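Local coordinates for stage III sporulation protein AH (Bacillus subtilis, PDB 3TUF) that pairs with the forespore protein SpoIIQ to form an intercellular channel through which the mother cell triggers late forespore gene expression during sporulation, at residues L103-V107 with A120-M124; V130-E134 with V151-G155; K171-I176 with V189-F193. All blocks are in the same frame, centred on the assembly; numbering follows the deposited sequence.

Contact 1 (L103-V107 with A120-M124)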
loop_
_atom_site.group_PDB
_atom_site.type_symbol
_atom_site.label_atom_id
_atom_site.label_comp_id
_atom_site.label_asym_id
_atom_site.label_seq_id
_atom_site.Cartn_x
_atom_site.Cartn_y
_atom_site.Cartn_z
ATOM N N LEU B 103 -9.064 10.724 -10.073
ATOM C CA LEU B 103 -9.362 9.670 -11.036
ATOM C C LEU B 103 -10.815 9.194 -10.857
ATOM O O LEU B 103 -11.636 9.226 -11.793
ATOM C CB LEU B 103 -8.371 8.501 -10.920
ATOM C CG LEU B 103 -6.953 8.604 -11.564
ATOM C CD1 LEU B 103 -6.832 9.757 -12.589
ATOM C CD2 LEU B 103 -5.826 8.663 -10.518
ATOM N N ASN B 104 -11.166 8.809 -9.643
ATOM C CA ASN B 104 -12.508 8.330 -9.444
ATOM C C ASN B 104 -13.546 9.370 -9.843
ATOM O O ASN B 104 -14.631 9.029 -10.332
ATOM C CB ASN B 104 -12.713 7.944 -7.998
ATOM C CG ASN B 104 -14.002 7.163 -7.779
ATOM O OD1 ASN B 104 -14.688 6.713 -8.716
ATOM N ND2 ASN B 104 -14.333 6.992 -6.526
ATOM N N ALA B 105 -13.206 10.637 -9.628
ATOM C CA ALA B 105 -14.151 11.695 -9.854
ATOM C C ALA B 105 -14.484 11.841 -11.348
ATOM O O ALA B 105 -15.651 11.990 -11.722
ATOM C CB ALA B 105 -13.615 12.993 -9.274
ATOM N N ILE B 106 -13.446 11.795 -12.182
ATOM C CA ILE B 106 -13.554 11.827 -13.647
ATOM C C ILE B 106 -14.358 10.639 -14.177
ATOM O O ILE B 106 -15.342 10.796 -14.928
ATOM C CB ILE B 106 -12.139 11.804 -14.266
ATOM C CG1 ILE B 106 -11.463 13.158 -14.034
ATOM C CG2 ILE B 106 -12.173 11.523 -15.745
ATOM C CD1 ILE B 106 -10.018 13.044 -13.638
ATOM N N VAL B 107 -13.936 9.450 -13.762
ATOM C CA VAL B 107 -14.563 8.203 -14.181
ATOM C C VAL B 107 -16.043 8.248 -13.854
ATOM O O VAL B 107 -16.878 7.808 -14.648
ATOM C CB VAL B 107 -13.890 7.015 -13.490
ATOM C CG1 VAL B 107 -14.786 5.781 -13.475
ATOM C CG2 VAL B 107 -12.623 6.697 -14.185
ATOM N N ALA B 120 -8.579 7.843 -17.381
ATOM C CA ALA B 120 -8.617 7.939 -15.925
ATOM C C ALA B 120 -8.701 6.531 -15.315
ATOM O O ALA B 120 -7.979 6.175 -14.355
ATOM C CB ALA B 120 -9.768 8.742 -15.508
ATOM N N TYR B 121 -9.562 5.704 -15.874
ATOM C CA TYR B 121 -9.624 4.327 -15.372
ATOM C C TYR B 121 -8.277 3.557 -15.441
ATOM O O TYR B 121 -7.887 2.870 -14.480
ATOM C CB TYR B 121 -10.750 3.552 -16.043
ATOM C CG TYR B 121 -10.888 2.167 -15.502
ATOM C CD1 TYR B 121 -11.537 1.941 -14.306
ATOM C CD2 TYR B 121 -10.338 1.083 -16.176
ATOM C CE1 TYR B 121 -11.655 0.650 -13.795
ATOM C CE2 TYR B 121 -10.444 -0.204 -15.681
ATOM C CZ TYR B 121 -11.100 -0.419 -14.495
ATOM O OH TYR B 121 -11.207 -1.692 -14.002
ATOM N N ASP B 122 -7.566 3.685 -16.561
ATOM C CA ASP B 122 -6.242 3.079 -16.682
ATOM C C ASP B 122 -5.215 3.618 -15.712
ATOM O O ASP B 122 -4.430 2.842 -15.148
ATOM C CB ASP B 122 -5.722 3.241 -18.087
ATOM C CG ASP B 122 -6.545 2.492 -19.071
ATOM O OD1 ASP B 122 -7.618 1.981 -18.673
ATOM O OD2 ASP B 122 -6.125 2.406 -20.238
ATOM N N LYS B 123 -5.205 4.941 -15.530
ATOM C CA LYS B 123 -4.308 5.581 -14.565
ATOM C C LYS B 123 -4.623 5.020 -13.162
ATOM O O LYS B 123 -3.713 4.745 -12.355
ATOM C CB LYS B 123 -4.456 7.107 -14.608
ATOM C CG LYS B 123 -3.651 7.812 -15.708
ATOM C CD LYS B 123 -3.867 9.374 -15.760
ATOM C CE LYS B 123 -3.504 10.012 -17.127
ATOM N NZ LYS B 123 -4.016 11.405 -17.173
ATOM N N MET B 124 -5.915 4.803 -12.901
ATOM C CA MET B 124 -6.363 4.290 -11.621
ATOM C C MET B 124 -5.825 2.861 -11.399
ATOM O O MET B 124 -5.094 2.571 -10.394
ATOM C CB MET B 124 -7.889 4.307 -11.597
ATOM C CG MET B 124 -8.532 4.397 -10.228
ATOM S SD MET B 124 -10.338 4.392 -10.359
ATOM C CE MET B 124 -10.610 5.737 -11.495
#
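The axes of segments 103-107 and 120-124 approach to 8.9 Å at 150° between their chain directions, antiparallel but 30° off exact alignment. The two segments meet by van der Waals packing of apolar side chains, partly against backbone atoms, and together bury 322 Å². Ala120 is the point of tightest backbone approach: its CA lies 5.2 Å from that of Leu103, consistent with a side chain that is no more than a methyl. That methyl is covered by the branched residues of the last turn of helix 84-107, with Ala120 CB 3.7 Å from Ile106 CG2 and 3.8 Å from Val107 CG2. Leu103 lies alongside, its CG 3.8 Å from Ala120 O and its CD1 4.1 Å from Lys123 CB, while the amino end of Lys123 leads away from the contact. One turn on, the methyl of Met124 fills the gap, its CE 3.6 Å from Leu103 CB and 3.5 Å from Val107 CG2; it also rests on backbone, 3.5 Å from Leu103 C. Polar groups turn elsewhere. Asn104 OD1 and Tyr121 OH bond reciprocally to Tyr121 and Asn104 of the second SpoIIIAH subunit, whose Tyr121 also packs on Val107 and Met124. The result is an antiparallel helical hairpin, packed near its connecting loop by Ala120, Met124 and the branched Leu103, Ile106 and Val107, with one flank lent to an interface between two copies of the protein.

Contact 2 (V130-E134 with V151-G155)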
loop_
_atom_site.group_PDB
_atom_site.type_symbol
_atom_site.label_atom_id
_atom_site.label_comp_id
_atom_site.label_asym_id
_atom_site.label_seq_id
_atom_site.Cartn_x
_atom_site.Cartn_y
_atom_site.Cartn_z
ATOM N N VAL B 130 1.293 0.022 -9.187
ATOM C CA VAL B 130 2.384 0.766 -8.597
ATOM C C VAL B 130 2.357 0.603 -7.074
ATOM O O VAL B 130 3.376 0.222 -6.463
ATOM C CB VAL B 130 2.281 2.275 -8.989
ATOM C CG1 VAL B 130 3.005 3.250 -7.964
ATOM C CG2 VAL B 130 2.774 2.475 -10.419
ATOM N N GLU B 131 1.199 0.875 -6.462
ATOM C CA GLU B 131 1.047 0.677 -5.005
ATOM C C GLU B 131 1.529 -0.715 -4.588
ATOM O O GLU B 131 2.320 -0.849 -3.637
ATOM C CB GLU B 131 -0.423 0.846 -4.503
ATOM C CG GLU B 131 -1.160 2.227 -4.676
ATOM C CD GLU B 131 -0.710 3.312 -3.657
ATOM O OE1 GLU B 131 0.182 2.999 -2.810
ATOM O OE2 GLU B 131 -1.256 4.471 -3.705
ATOM N N GLY B 132 1.033 -1.740 -5.299
ATOM C CA GLY B 132 1.374 -3.138 -4.989
ATOM C C GLY B 132 2.865 -3.430 -5.142
ATOM O O GLY B 132 3.487 -4.115 -4.280
ATOM N N THR B 133 3.428 -2.901 -6.246
ATOM C CA THR B 133 4.842 -3.017 -6.550
ATOM C C THR B 133 5.701 -2.438 -5.441
ATOM O O THR B 133 6.644 -3.083 -4.984
ATOM C CB THR B 133 5.159 -2.282 -7.821
ATOM O OG1 THR B 133 4.615 -3.026 -8.927
ATOM C CG2 THR B 133 6.726 -2.067 -7.993
ATOM N N GLU B 134 5.378 -1.236 -4.988
ATOM C CA GLU B 134 6.159 -0.647 -3.919
ATOM C C GLU B 134 6.124 -1.405 -2.588
ATOM O O GLU B 134 7.183 -1.593 -1.967
ATOM C CB GLU B 134 5.658 0.740 -3.669
ATOM C CG GLU B 134 5.445 1.478 -4.930
ATOM C CD GLU B 134 5.054 2.893 -4.648
ATOM O OE1 GLU B 134 4.589 3.138 -3.507
ATOM O OE2 GLU B 134 5.233 3.748 -5.546
ATOM N N VAL B 151 10.116 2.951 -1.262
ATOM C CA VAL B 151 10.128 2.671 -2.692
ATOM C C VAL B 151 9.012 3.443 -3.335
ATOM O O VAL B 151 7.817 3.286 -2.987
ATOM C CB VAL B 151 9.829 1.147 -3.039
ATOM C CG1 VAL B 151 9.618 0.910 -4.602
ATOM C CG2 VAL B 151 10.912 0.183 -2.508
ATOM N N ASN B 152 9.373 4.241 -4.324
ATOM C CA ASN B 152 8.381 4.993 -5.059
ATOM C C ASN B 152 8.573 4.612 -6.497
ATOM O O ASN B 152 9.645 4.854 -7.085
ATOM C CB ASN B 152 8.503 6.524 -4.794
ATOM C CG ASN B 152 7.566 7.372 -5.693
ATOM O OD1 ASN B 152 7.182 7.005 -6.807
ATOM N ND2 ASN B 152 7.222 8.541 -5.199
ATOM N N ALA B 153 7.537 4.000 -7.047
ATOM C CA ALA B 153 7.634 3.352 -8.338
ATOM C C ALA B 153 6.759 4.083 -9.317
ATOM O O ALA B 153 6.385 3.556 -10.373
ATOM C CB ALA B 153 7.185 1.907 -8.216
ATOM N N GLU B 154 6.422 5.313 -8.977
ATOM C CA GLU B 154 5.360 5.974 -9.720
ATOM C C GLU B 154 5.704 6.526 -11.109
ATOM O O GLU B 154 4.855 6.475 -12.009
ATOM C CB GLU B 154 4.705 7.048 -8.894
ATOM C CG GLU B 154 3.385 7.408 -9.445
ATOM C CD GLU B 154 2.659 8.366 -8.532
ATOM O OE1 GLU B 154 3.316 8.943 -7.589
ATOM O OE2 GLU B 154 1.432 8.530 -8.765
ATOM N N GLY B 155 6.892 7.061 -11.299
ATOM C CA GLY B 155 7.128 7.780 -12.540
ATOM C C GLY B 155 7.981 7.069 -13.578
ATOM O O GLY B 155 7.801 5.888 -13.850
#
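Strand 149-152 ends against helix 114-143, and the chain turning away from it is held by one glutamate of that helix. Val151, still in the strand, points toward the helix and sets its CG1 4.1 Å from Glu134 CB. Asn152 points away; its ND2 bonds to Tyr88 of helix 84-107, while its OD1 accepts from Glu154 N at 2.9 Å, closing an Asx turn that starts the bend toward strand 157-163, the antiparallel neighbour in the sheet. At Ala153 comes the polar link between the segments: Ala153 N donates to Glu134 OE2 at 2.8 Å and a nearly straight 171°, so the carboxylate takes up the first backbone NH beyond the strand. Glu134 OE2 is also salt-bridged to Arg96, which fixes the charge between the turn and helix 84-107. The methyl of Ala153 nestles among helix side chains, its CB 3.7 Å from Glu134 CG and 4.0 Å from Thr133 CG2, and Ala153 O lies 3.8 Å from Val130 CG2. The CA-to-CB bond of Glu154 points sideways; its CA is 4.0 Å from Val130 CG1, and its OE1 forms a salt bridge with the same Arg96.

Contact 3 (K171-I176 with V189-F193)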
loop_
_atom_site.group_PDB
_atom_site.type_symbol
_atom_site.label_atom_id
_atom_site.label_comp_id
_atom_site.label_asym_id
_atom_site.label_seq_id
_atom_site.Cartn_x
_atom_site.Cartn_y
_atom_site.Cartn_z
ATOM N N LYS B 171 25.834 -4.506 -2.807
ATOM C CA LYS B 171 24.566 -4.333 -2.095
ATOM C C LYS B 171 23.467 -3.757 -2.960
ATOM O O LYS B 171 22.298 -4.153 -2.841
ATOM C CB LYS B 171 24.762 -3.476 -0.867
ATOM C CG LYS B 171 25.639 -4.184 0.152
ATOM C CD LYS B 171 25.316 -3.749 1.594
ATOM C CE LYS B 171 26.301 -4.375 2.597
ATOM N NZ LYS B 171 25.717 -4.704 3.954
ATOM N N ALA B 172 23.849 -2.869 -3.865
ATOM C CA ALA B 172 22.876 -2.126 -4.659
ATOM C C ALA B 172 22.328 -2.986 -5.737
ATOM O O ALA B 172 21.158 -2.904 -6.133
ATOM C CB ALA B 172 23.520 -1.016 -5.267
ATOM N N THR B 173 23.221 -3.812 -6.248
ATOM C CA THR B 173 22.846 -4.670 -7.351
ATOM C C THR B 173 21.911 -5.814 -6.818
ATOM O O THR B 173 20.911 -6.248 -7.483
ATOM C CB THR B 173 24.109 -5.078 -8.072
ATOM O OG1 THR B 173 23.783 -5.442 -9.419
ATOM C CG2 THR B 173 24.811 -6.205 -7.335
ATOM N N ALA B 174 22.172 -6.271 -5.605
ATOM C CA ALA B 174 21.250 -7.256 -5.010
ATOM C C ALA B 174 19.847 -6.622 -4.790
ATOM O O ALA B 174 18.822 -7.284 -4.999
ATOM C CB ALA B 174 21.822 -7.833 -3.729
ATOM N N ILE B 175 19.791 -5.343 -4.434
ATOM C CA ILE B 175 18.489 -4.686 -4.384
ATOM C C ILE B 175 17.849 -4.535 -5.757
ATOM O O ILE B 175 16.695 -4.869 -5.958
ATOM C CB ILE B 175 18.604 -3.381 -3.694
ATOM C CG1 ILE B 175 18.880 -3.674 -2.202
ATOM C CG2 ILE B 175 17.321 -2.459 -3.976
ATOM C CD1 ILE B 175 19.040 -2.396 -1.375
ATOM N N ILE B 176 18.606 -4.065 -6.735
ATOM C CA ILE B 176 18.055 -3.891 -8.086
ATOM C C ILE B 176 17.605 -5.225 -8.651
ATOM O O ILE B 176 16.681 -5.300 -9.465
ATOM C CB ILE B 176 19.047 -3.180 -9.044
ATOM C CG1 ILE B 176 19.212 -1.738 -8.636
ATOM C CG2 ILE B 176 18.542 -3.240 -10.503
ATOM C CD1 ILE B 176 20.472 -1.100 -9.321
ATOM N N VAL B 189 16.232 3.044 -12.418
ATOM C CA VAL B 189 16.037 2.571 -11.085
ATOM C C VAL B 189 17.167 3.179 -10.267
ATOM O O VAL B 189 18.327 3.044 -10.610
ATOM C CB VAL B 189 16.195 1.024 -11.058
ATOM C CG1 VAL B 189 16.275 0.522 -9.637
ATOM C CG2 VAL B 189 15.065 0.287 -11.802
ATOM N N ALA B 190 16.852 3.842 -9.165
ATOM C CA ALA B 190 17.915 4.406 -8.362
ATOM C C ALA B 190 17.797 3.894 -6.939
ATOM O O ALA B 190 16.679 3.632 -6.462
ATOM C CB ALA B 190 17.837 5.940 -8.425
ATOM N N VAL B 191 18.917 3.701 -6.263
ATOM C CA VAL B 191 18.880 3.123 -4.940
ATOM C C VAL B 191 19.790 3.931 -4.104
ATOM O O VAL B 191 21.000 3.984 -4.392
ATOM C CB VAL B 191 19.480 1.745 -4.959
ATOM C CG1 VAL B 191 19.488 1.107 -3.548
ATOM C CG2 VAL B 191 18.692 0.923 -5.920
ATOM N N THR B 192 19.240 4.554 -3.059
ATOM C CA THR B 192 20.031 5.389 -2.160
ATOM C C THR B 192 20.123 4.727 -0.813
ATOM O O THR B 192 19.127 4.218 -0.329
ATOM C CB THR B 192 19.295 6.694 -1.957
ATOM O OG1 THR B 192 18.942 7.213 -3.248
ATOM C CG2 THR B 192 20.139 7.700 -1.179
ATOM N N PHE B 193 21.309 4.755 -0.207
ATOM C CA PHE B 193 21.543 4.193 1.135
ATOM C C PHE B 193 21.735 5.311 2.154
ATOM O O PHE B 193 22.743 6.012 2.128
ATOM C CB PHE B 193 22.790 3.307 1.145
ATOM C CG PHE B 193 22.708 2.126 0.204
ATOM C CD1 PHE B 193 22.679 2.307 -1.188
ATOM C CD2 PHE B 193 22.656 0.854 0.690
ATOM C CE1 PHE B 193 22.569 1.210 -2.076
ATOM C CE2 PHE B 193 22.556 -0.226 -0.183
ATOM C CZ PHE B 193 22.521 -0.043 -1.568
#
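Helix segment 171-176 lies over strand segment 189-193 with closest axis approach 9.2 Å and an angle of 132° between their chain directions, so the helix crosses the strand obliquely in a broadly opposite sense. Their nearest CA pairs, Ala172 with Val191 at 6.6 Å and Ile176 with Val189 at 7.4 Å, are one helical turn and two strand residues apart. Val189, Val191 and Phe193 point toward the helix, and the meeting is wholly hydrophobic. Ile176 spans two of them, its CG1 3.8 Å from both Val189 CG1 and Val191 CG2. Ile175 CG2 adds to Val191 CG2 at 4.1 Å, and Ile175 CD1 lies 4.2 Å from Phe193 CZ. The edge of the Phe193 ring meets Ala172, with CZ 3.7 Å from Ala172 CA, while Lys171 CB lies 4.0 Å from Phe193 CE2. Helix 169-177 belongs to the beta-alpha-beta crossover joining strand 157-163 to its parallel neighbour 188-194, consistent with the ring-building motif fold of the family's clan. Val162 and Tyr146 extend this core beside Ile175. On its other side strand 188-194 pairs with an antiparallel SpoIIQ strand; SpoIIQ Leu80 packs on Ile176 and Val189, so helix and sheet edge together meet the partner.

How the contacts relate
The contacts follow one another along the chain, each closing before the next opens. Contacts 1 and 2 share helix 114-143 but are separate patches of it, their centres 18 Å apart and nearest atoms about 7 Å apart. Contact 2, its centre about 2 Å from that of the chain, joins the helical hairpin to the sheet. Contact 3 reaches that same sheet at the strand that is outermost on the other side within this chain, where a SpoIIQ strand continues the sheet, centre to centre 15 Å from contact 2. Contacts 1 and 3 lie on opposite sides of the chain's centre, 32 Å between centres; the SpoIIIAH-SpoIIIAH interface reaches contacts 1 and 2, and SpoIIQ meets contact 3.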